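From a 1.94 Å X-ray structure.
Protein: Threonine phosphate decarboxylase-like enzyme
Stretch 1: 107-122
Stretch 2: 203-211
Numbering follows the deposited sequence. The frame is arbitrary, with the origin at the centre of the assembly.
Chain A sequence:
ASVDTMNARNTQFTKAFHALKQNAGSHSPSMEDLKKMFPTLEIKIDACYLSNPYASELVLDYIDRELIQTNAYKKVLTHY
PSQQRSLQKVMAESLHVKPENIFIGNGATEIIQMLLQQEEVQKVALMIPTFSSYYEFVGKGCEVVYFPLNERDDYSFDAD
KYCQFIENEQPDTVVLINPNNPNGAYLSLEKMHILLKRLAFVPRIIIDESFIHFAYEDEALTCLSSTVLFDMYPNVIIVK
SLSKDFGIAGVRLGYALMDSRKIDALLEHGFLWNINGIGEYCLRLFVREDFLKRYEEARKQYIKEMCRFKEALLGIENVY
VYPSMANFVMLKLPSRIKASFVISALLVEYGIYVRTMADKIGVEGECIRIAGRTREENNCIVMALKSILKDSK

Stretch 1 107-122: GATEIIQMLLQQEEVQ
Stretch 2 (203-211) PRIIIDESF

A helix beginning at Ala108, with Gly107 as its N-cap, packs against the strand 204-208. The two run nearly antiparallel (168°), their axes 10.1 Å apart at closest approach. In register, Ala108 CA lies 6.9 Å from Asp208 CA, Ile112 CA 7.9 Å from Ile206 CA, and Val121 CA 9.0 Å from Arg204 CA. The helix keeps phi/psi near -63/-42 through Leu115, with Leu116 at -77/-19, and i to i+4 bonds from Ile111 N to Gly107 O (3.1 Å) through Gln117 N to Gln113 O (3.1 Å). Strand alternation points the CA-to-CB bonds of Arg204, Ile206 and Asp208 toward the first stretch: Ile206 and Asp208 meet the helix, Arg204 the turn beyond it.

The apolar centre is Ile206 (m, chi2 160°). Its CG2 lies 4.0 Å from Ile112 CG1, and its CD1 4.0 Å from Leu115 CD1 and 4.2 Å from Leu116 CD2; all three helix residues are mt. Ile112 CD1 also reaches Asp208 CB (3.9 Å).

Asp208 (t, chi2 0°) accepts through OD1 from Ser210 N (2.9 Å) and Ser210 OG (2.5 Å; chi1 m). Ser210 OG also lies 3.2 Å from Ala108 CB. The O of water 1 donates to Asp208 OD2 (2.6 Å) and weakly bonds Thr109 OG1 (3.3 Å), bridging the stretches, which share no direct hydrogen bond.

Beyond the helix, a type I turn spans Gln118-Val121. Arg204 (m, t, m, -81°) extends there: NH2 lies 3.7 Å from Glu120 O. Glu120 OE1 is 4.3 Å from Arg204 NH1, well out of the guanidinium plane and beyond a salt bridge.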

ATOM      1  N   GLY A 107       5.377   4.297  -3.515  1.00 19.85           N
ATOM      2  CA  GLY A 107       6.144   4.500  -4.732  1.00 18.85           C
ATOM      3  C   GLY A 107       6.305   5.963  -4.967  1.00 18.55           C
ATOM      4  O   GLY A 107       5.636   6.777  -4.323  1.00 16.39           O
ATOM      5  N   ALA A 108       7.200   6.303  -5.883  1.00 17.78           N
ATOM      6  CA  ALA A 108       7.476   7.677  -6.192  1.00 17.41           C
ATOM      7  C   ALA A 108       6.234   8.397  -6.769  1.00 18.37           C
ATOM      8  O   ALA A 108       5.826   9.465  -6.297  1.00 17.91           O
ATOM      9  CB  ALA A 108       8.645   7.735  -7.158  1.00 19.71           C
ATOM     10  N   THR A 109       5.594   7.792  -7.772  1.00 19.46           N
ATOM     11  CA  THR A 109       4.420   8.362  -8.387  1.00 20.75           C
ATOM     12  C   THR A 109       3.230   8.527  -7.400  1.00 20.10           C
ATOM     13  O   THR A 109       2.605   9.550  -7.420  1.00 18.06           O
ATOM     14  CB  THR A 109       4.020   7.553  -9.634  1.00 22.15           C
ATOM     15  OG1 THR A 109       5.170   7.474 -10.478  1.00 23.65           O
ATOM     16  CG2 THR A 109       2.877   8.268 -10.410  1.00 23.36           C
ATOM     17  N   GLU A 110       2.981   7.555  -6.525  1.00 19.27           N
ATOM     18  CA  GLU A 110       1.982   7.694  -5.462  1.00 19.91           C
ATOM     19  C   GLU A 110       2.303   8.877  -4.521  1.00 18.95           C
ATOM     20  O   GLU A 110       1.378   9.623  -4.123  1.00 18.67           O
ATOM     21  CB  GLU A 110       1.775   6.425  -4.634  1.00 23.48           C
ATOM     22  CG  GLU A 110       1.337   5.146  -5.376  1.00 26.82           C
ATOM     23  CD  GLU A 110       2.388   4.546  -6.336  1.00 29.66           C
ATOM     24  OE1 GLU A 110       3.582   4.857  -6.278  1.00 25.01           O
ATOM     25  OE2 GLU A 110       2.023   3.716  -7.205  1.00 46.25           O
ATOM     26  N   ILE A 111       3.577   9.046  -4.161  1.00 14.45           N
ATOM     27  CA  ILE A 111       3.959  10.166  -3.326  1.00 15.91           C
ATOM     28  C   ILE A 111       3.734  11.493  -4.057  1.00 16.37           C
ATOM     29  O   ILE A 111       3.217  12.431  -3.458  1.00 16.05           O
ATOM     30  CB  ILE A 111       5.375  10.011  -2.784  1.00 14.58           C
ATOM     31  CG1 ILE A 111       5.383   8.829  -1.781  1.00 13.86           C
ATOM     32  CG2 ILE A 111       5.839  11.311  -2.105  1.00 14.58           C
ATOM     33  CD1 ILE A 111       6.846   8.385  -1.473  1.00 13.73           C
ATOM     34  N   ILE A 112       4.086  11.578  -5.347  1.00 15.65           N
ATOM     35  CA  ILE A 112       3.901  12.824  -6.089  1.00 15.73           C
ATOM     36  C   ILE A 112       2.428  13.175  -6.280  1.00 17.99           C
ATOM     37  O   ILE A 112       2.049  14.319  -6.205  1.00 17.09           O
ATOM     38  CB  ILE A 112       4.658  12.790  -7.433  1.00 15.93           C
ATOM     39  CG1 ILE A 112       6.169  12.742  -7.187  1.00 16.88           C
ATOM     40  CG2 ILE A 112       4.327  14.015  -8.298  1.00 16.59           C
ATOM     41  CD1 ILE A 112       6.993  12.513  -8.444  1.00 19.19           C
ATOM     42  N   GLN A 113       1.593  12.171  -6.454  1.00 19.86           N
ATOM     43  CA  GLN A 113       0.166  12.380  -6.516  1.00 22.14           C
ATOM     44  C   GLN A 113      -0.390  12.926  -5.222  1.00 19.47           C
ATOM     45  O   GLN A 113      -1.232  13.842  -5.306  1.00 21.72           O
ATOM     46  CB  GLN A 113      -0.539  11.094  -7.004  1.00 23.96           C
ATOM     47  CG  GLN A 113      -0.132  10.843  -8.466  1.00 29.82           C
ATOM     48  CD  GLN A 113      -0.466   9.475  -9.076  1.00 36.72           C
ATOM     49  OE1 GLN A 113      -0.394   9.307 -10.319  1.00 43.99           O
ATOM     50  NE2 GLN A 113      -0.815   8.503  -8.239  1.00 34.67           N
ATOM     51  N   MET A 114       0.038  12.407  -4.070  1.00 19.57           N
ATOM     52  CA  MET A 114      -0.283  12.998  -2.722  1.00 19.64           C
ATOM     53  C   MET A 114       0.180  14.448  -2.599  1.00 20.42           C
ATOM     54  O   MET A 114      -0.599  15.308  -2.213  1.00 18.86           O
ATOM     55  CB  MET A 114       0.255  12.126  -1.593  1.00 20.48           C
ATOM     56  CG  MET A 114       0.227  12.698  -0.151  1.00 22.58           C
ATOM     57  SD  MET A 114       1.238  11.791   1.067  1.00 18.81           S
ATOM     58  CE  MET A 114       2.812  12.586   0.722  1.00 24.50           C
ATOM     59  N   LEU A 115       1.415  14.748  -3.030  1.00 16.79           N
ATOM     60  CA  LEU A 115       1.896  16.113  -3.052  1.00 18.36           C
ATOM     61  C   LEU A 115       1.056  17.071  -3.905  1.00 18.41           C
ATOM     62  O   LEU A 115       0.744  18.187  -3.487  1.00 17.40           O
ATOM     63  CB  LEU A 115       3.368  16.146  -3.517  1.00 18.04           C
ATOM     64  CG  LEU A 115       4.374  15.488  -2.559  1.00 18.71           C
ATOM     65  CD1 LEU A 115       5.753  15.440  -3.199  1.00 19.52           C
ATOM     66  CD2 LEU A 115       4.413  16.246  -1.243  1.00 20.39           C
ATOM     67  N   LEU A 116       0.695  16.636  -5.098  1.00 20.30           N
ATOM     68  CA  LEU A 116       0.025  17.520  -6.028  1.00 19.04           C
ATOM     69  C   LEU A 116      -1.450  17.727  -5.670  1.00 21.65           C
ATOM     70  O   LEU A 116      -2.055  18.715  -6.121  1.00 22.41           O
ATOM     71  CB  LEU A 116       0.175  16.993  -7.449  1.00 17.89           C
ATOM     72  CG  LEU A 116       1.573  17.006  -8.073  1.00 18.82           C
ATOM     73  CD1 LEU A 116       1.478  16.525  -9.516  1.00 18.58           C
ATOM     74  CD2 LEU A 116       2.285  18.333  -8.090  1.00 18.29           C
ATOM     75  N   GLN A 117      -2.026  16.840  -4.869  1.00 20.86           N
ATOM     76  CA  GLN A 117      -3.407  16.992  -4.422  1.00 27.37           C
ATOM     77  C   GLN A 117      -3.588  18.019  -3.275  1.00 26.42           C
ATOM     78  O   GLN A 117      -4.691  18.276  -2.813  1.00 24.92           O
ATOM     79  CB  GLN A 117      -3.938  15.653  -3.888  1.00 29.07           C
ATOM     80  CG  GLN A 117      -4.342  14.635  -4.920  1.00 34.77           C
ATOM     81  CD  GLN A 117      -4.662  13.271  -4.265  1.00 42.43           C
ATOM     82  OE1 GLN A 117      -4.039  12.869  -3.278  1.00 43.33           O
ATOM     83  NE2 GLN A 117      -5.649  12.574  -4.809  1.00 49.03           N
ATOM     84  N   GLN A 118      -2.518  18.544  -2.745  1.00 29.77           N
ATOM     85  CA  GLN A 118      -2.654  19.393  -1.571  1.00 30.13           C
ATOM     86  C   GLN A 118      -3.232  20.720  -2.061  1.00 29.93           C
ATOM     87  O   GLN A 118      -3.037  21.109  -3.236  1.00 25.55           O
ATOM     88  CB  GLN A 118      -1.304  19.573  -0.857  1.00 32.78           C
ATOM     89  CG  GLN A 118      -0.584  18.264  -0.505  1.00 33.88           C
ATOM     90  CD  GLN A 118      -1.346  17.375   0.490  1.00 39.22           C
ATOM     91  OE1 GLN A 118      -1.984  16.330   0.138  1.00 34.48           O
ATOM     92  NE2 GLN A 118      -1.270  17.767   1.739  1.00 40.19           N
ATOM     93  N   GLU A 119      -3.943  21.432  -1.183  1.00 31.11           N
ATOM     94  CA  GLU A 119      -4.606  22.670  -1.629  1.00 32.57           C
ATOM     95  C   GLU A 119      -3.672  23.841  -1.950  1.00 28.04           C
ATOM     96  O   GLU A 119      -4.000  24.692  -2.768  1.00 30.11           O
ATOM     97  CB  GLU A 119      -5.759  23.068  -0.696  1.00 39.53           C
ATOM     98  CG  GLU A 119      -5.375  23.518   0.701  1.00 43.23           C
ATOM     99  CD  GLU A 119      -6.612  23.767   1.568  1.00 51.10           C
ATOM    100  OE1 GLU A 119      -7.753  23.759   1.019  1.00 53.18           O
ATOM    101  OE2 GLU A 119      -6.440  23.961   2.798  1.00 52.50           O
ATOM    102  N   GLU A 120      -2.473  23.871  -1.393  1.00 30.20           N
ATOM    103  CA  GLU A 120      -1.518  24.932  -1.779  1.00 30.28           C
ATOM    104  C   GLU A 120      -1.130  24.845  -3.237  1.00 25.44           C
ATOM    105  O   GLU A 120      -0.669  25.814  -3.799  1.00 24.51           O
ATOM    106  CB  GLU A 120      -0.195  24.892  -0.997  1.00 37.21           C
ATOM    107  CG  GLU A 120      -0.309  24.526   0.462  1.00 43.04           C
ATOM    108  CD  GLU A 120      -0.336  23.023   0.637  1.00 46.82           C
ATOM    109  OE1 GLU A 120       0.724  22.369   0.343  1.00 45.54           O
ATOM    110  OE2 GLU A 120      -1.433  22.536   1.034  1.00 38.67           O
ATOM    111  N   VAL A 121      -1.252  23.654  -3.837  1.00 24.17           N
ATOM    112  CA  VAL A 121      -0.826  23.437  -5.200  1.00 21.09           C
ATOM    113  C   VAL A 121      -1.893  23.975  -6.173  1.00 21.77           C
ATOM    114  O   VAL A 121      -2.899  23.344  -6.412  1.00 22.33           O
ATOM    115  CB  VAL A 121      -0.549  21.931  -5.459  1.00 21.15           C
ATOM    116  CG1 VAL A 121      -0.034  21.717  -6.896  1.00 21.55           C
ATOM    117  CG2 VAL A 121       0.390  21.387  -4.429  1.00 22.10           C
ATOM    118  N   GLN A 122      -1.641  25.143  -6.748  1.00 23.67           N
ATOM    119  CA  GLN A 122      -2.601  25.822  -7.627  1.00 24.80           C
ATOM    120  C   GLN A 122      -2.091  26.116  -9.047  1.00 22.94           C
ATOM    121  O   GLN A 122      -2.878  26.389  -9.953  1.00 20.20           O
ATOM    122  CB  GLN A 122      -2.979  27.163  -6.991  1.00 28.61           C
ATOM    123  CG  GLN A 122      -3.779  27.018  -5.719  1.00 33.01           C
ATOM    124  CD  GLN A 122      -5.102  26.292  -5.944  1.00 39.78           C
ATOM    125  OE1 GLN A 122      -5.498  25.439  -5.138  1.00 47.38           O
ATOM    126  NE2 GLN A 122      -5.800  26.622  -7.040  1.00 40.65           N
ATOM    127  N   PRO A 203       8.035  27.751  -4.624  1.00 14.35           N
ATOM    128  CA  PRO A 203       7.748  27.113  -3.376  1.00 15.21           C
ATOM    129  C   PRO A 203       8.189  25.613  -3.267  1.00 14.39           C
ATOM    130  O   PRO A 203       8.775  25.181  -2.262  1.00 13.82           O
ATOM    131  CB  PRO A 203       6.246  27.269  -3.282  1.00 15.90           C
ATOM    132  CG  PRO A 203       5.978  28.593  -3.951  1.00 16.14           C
ATOM    133  CD  PRO A 203       6.847  28.451  -5.141  1.00 15.64           C
ATOM    134  N   ARG A 204       7.947  24.838  -4.314  1.00 13.32           N
ATOM    135  CA  ARG A 204       8.173  23.388  -4.277  1.00 12.32           C
ATOM    136  C   ARG A 204       8.770  22.944  -5.579  1.00 11.93           C
ATOM    137  O   ARG A 204       8.134  23.119  -6.624  1.00 11.78           O
ATOM    138  CB  ARG A 204       6.827  22.630  -4.046  1.00 12.48           C
ATOM    139  CG  ARG A 204       6.274  22.723  -2.607  1.00 13.63           C
ATOM    140  CD  ARG A 204       4.832  22.278  -2.575  1.00 14.43           C
ATOM    141  NE  ARG A 204       4.029  23.283  -3.218  1.00 16.17           N
ATOM    142  CZ  ARG A 204       3.629  24.411  -2.606  1.00 19.42           C
ATOM    143  NH1 ARG A 204       3.941  24.663  -1.336  1.00 18.00           N
ATOM    144  NH2 ARG A 204       2.915  25.311  -3.266  1.00 20.84           N
ATOM    145  N   ILE A 205       9.978  22.362  -5.514  1.00 12.15           N
ATOM    146  CA  ILE A 205      10.606  21.781  -6.660  1.00 12.18           C
ATOM    147  C   ILE A 205      10.776  20.301  -6.317  1.00 12.91           C
ATOM    148  O   ILE A 205      11.630  19.948  -5.471  1.00 12.00           O
ATOM    149  CB  ILE A 205      11.980  22.433  -6.993  1.00 13.38           C
ATOM    150  CG1 ILE A 205      11.770  23.931  -7.312  1.00 12.99           C
ATOM    151  CG2 ILE A 205      12.604  21.632  -8.131  1.00 13.27           C
ATOM    152  CD1 ILE A 205      13.028  24.673  -7.632  1.00 14.15           C
ATOM    153  N   ILE A 206       9.921  19.491  -6.939  1.00 11.48           N
ATOM    154  CA  ILE A 206       9.833  18.066  -6.719  1.00 12.43           C
ATOM    155  C   ILE A 206      10.701  17.391  -7.719  1.00 12.92           C
ATOM    156  O   ILE A 206      10.563  17.629  -8.928  1.00 13.06           O
ATOM    157  CB  ILE A 206       8.407  17.531  -6.921  1.00 13.22           C
ATOM    158  CG1 ILE A 206       7.501  18.086  -5.813  1.00 13.17           C
ATOM    159  CG2 ILE A 206       8.433  16.012  -6.928  1.00 14.11           C
ATOM    160  CD1 ILE A 206       6.041  18.042  -6.165  1.00 12.75           C
ATOM    161  N   ILE A 207      11.646  16.595  -7.236  1.00 12.18           N
ATOM    162  CA  ILE A 207      12.580  15.913  -8.136  1.00 11.86           C
ATOM    163  C   ILE A 207      12.443  14.431  -7.895  1.00 10.63           C
ATOM    164  O   ILE A 207      12.822  13.922  -6.812  1.00 11.65           O
ATOM    165  CB  ILE A 207      14.056  16.331  -7.881  1.00 12.07           C
ATOM    166  CG1 ILE A 207      14.216  17.848  -7.954  1.00 13.00           C
ATOM    167  CG2 ILE A 207      14.938  15.634  -8.887  1.00 12.13           C
ATOM    168  CD1 ILE A 207      15.581  18.432  -7.599  1.00 13.50           C
ATOM    169  N   ASP A 208      11.949  13.736  -8.907  1.00 11.26           N
ATOM    170  CA  ASP A 208      11.864  12.270  -8.932  1.00 10.64           C
ATOM    171  C   ASP A 208      13.179  11.677  -9.470  1.00 10.89           C
ATOM    172  O   ASP A 208      13.456  11.702 -10.701  1.00 11.55           O
ATOM    173  CB  ASP A 208      10.648  11.799  -9.720  1.00 10.98           C
ATOM    174  CG  ASP A 208      10.501  10.291  -9.738  1.00 11.36           C
ATOM    175  OD1 ASP A 208      11.303   9.526  -9.161  1.00 13.00           O
ATOM    176  OD2 ASP A 208       9.528   9.864 -10.383  1.00 13.05           O
ATOM    177  N   GLU A 209      13.999  11.184  -8.551  1.00 11.60           N
ATOM    178  CA  GLU A 209      15.259  10.569  -8.957  1.00 11.78           C
ATOM    179  C   GLU A 209      15.204   9.051  -8.955  1.00 11.22           C
ATOM    180  O   GLU A 209      16.224   8.392  -8.657  1.00 11.16           O
ATOM    181  CB  GLU A 209      16.395  11.049  -8.024  1.00 13.49           C
ATOM    182  CG  GLU A 209      16.190  10.654  -6.565  1.00 16.15           C
ATOM    183  CD  GLU A 209      17.458  10.741  -5.750  1.00 19.28           C
ATOM    184  OE1 GLU A 209      18.487  11.308  -6.284  1.00 21.26           O
ATOM    185  OE2 GLU A 209      17.405  10.302  -4.565  1.00 20.29           O
ATOM    186  N   SER A 210      14.065   8.510  -9.268  1.00 10.72           N
ATOM    187  CA  SER A 210      13.840   7.047  -9.185  1.00 12.67           C
ATOM    188  C   SER A 210      14.833   6.225 -10.029  1.00 12.45           C
ATOM    189  O   SER A 210      15.108   5.039  -9.735  1.00 11.96           O
ATOM    190  CB  SER A 210      12.383   6.684  -9.566  1.00 13.68           C
ATOM    191  OG  SER A 210      11.436   7.060  -8.561  1.00 13.71           O
ATOM    192  N   PHE A 211      15.313   6.813 -11.120  1.00 11.88           N
ATOM    193  CA  PHE A 211      16.326   6.137 -11.982  1.00 12.58           C
ATOM    194  C   PHE A 211      17.781   6.535 -11.820  1.00 11.92           C
ATOM    195  O   PHE A 211      18.629   6.162 -12.671  1.00 12.35           O
ATOM    196  CB  PHE A 211      15.871   6.300 -13.457  1.00 13.01           C
ATOM    197  CG  PHE A 211      14.462   5.839 -13.655  1.00 16.37           C
ATOM    198  CD1 PHE A 211      14.155   4.512 -13.499  1.00 17.02           C
ATOM    199  CD2 PHE A 211      13.431   6.731 -13.863  1.00 16.02           C
ATOM    200  CE1 PHE A 211      12.861   4.058 -13.629  1.00 19.56           C
ATOM    201  CE2 PHE A 211      12.133   6.288 -13.941  1.00 17.95           C
ATOM    202  CZ  PHE A 211      11.850   4.952 -13.847  1.00 18.77           C
TER
HETATM  203  O   HOH W   1       6.957  10.268 -10.835  1.00 37.48           O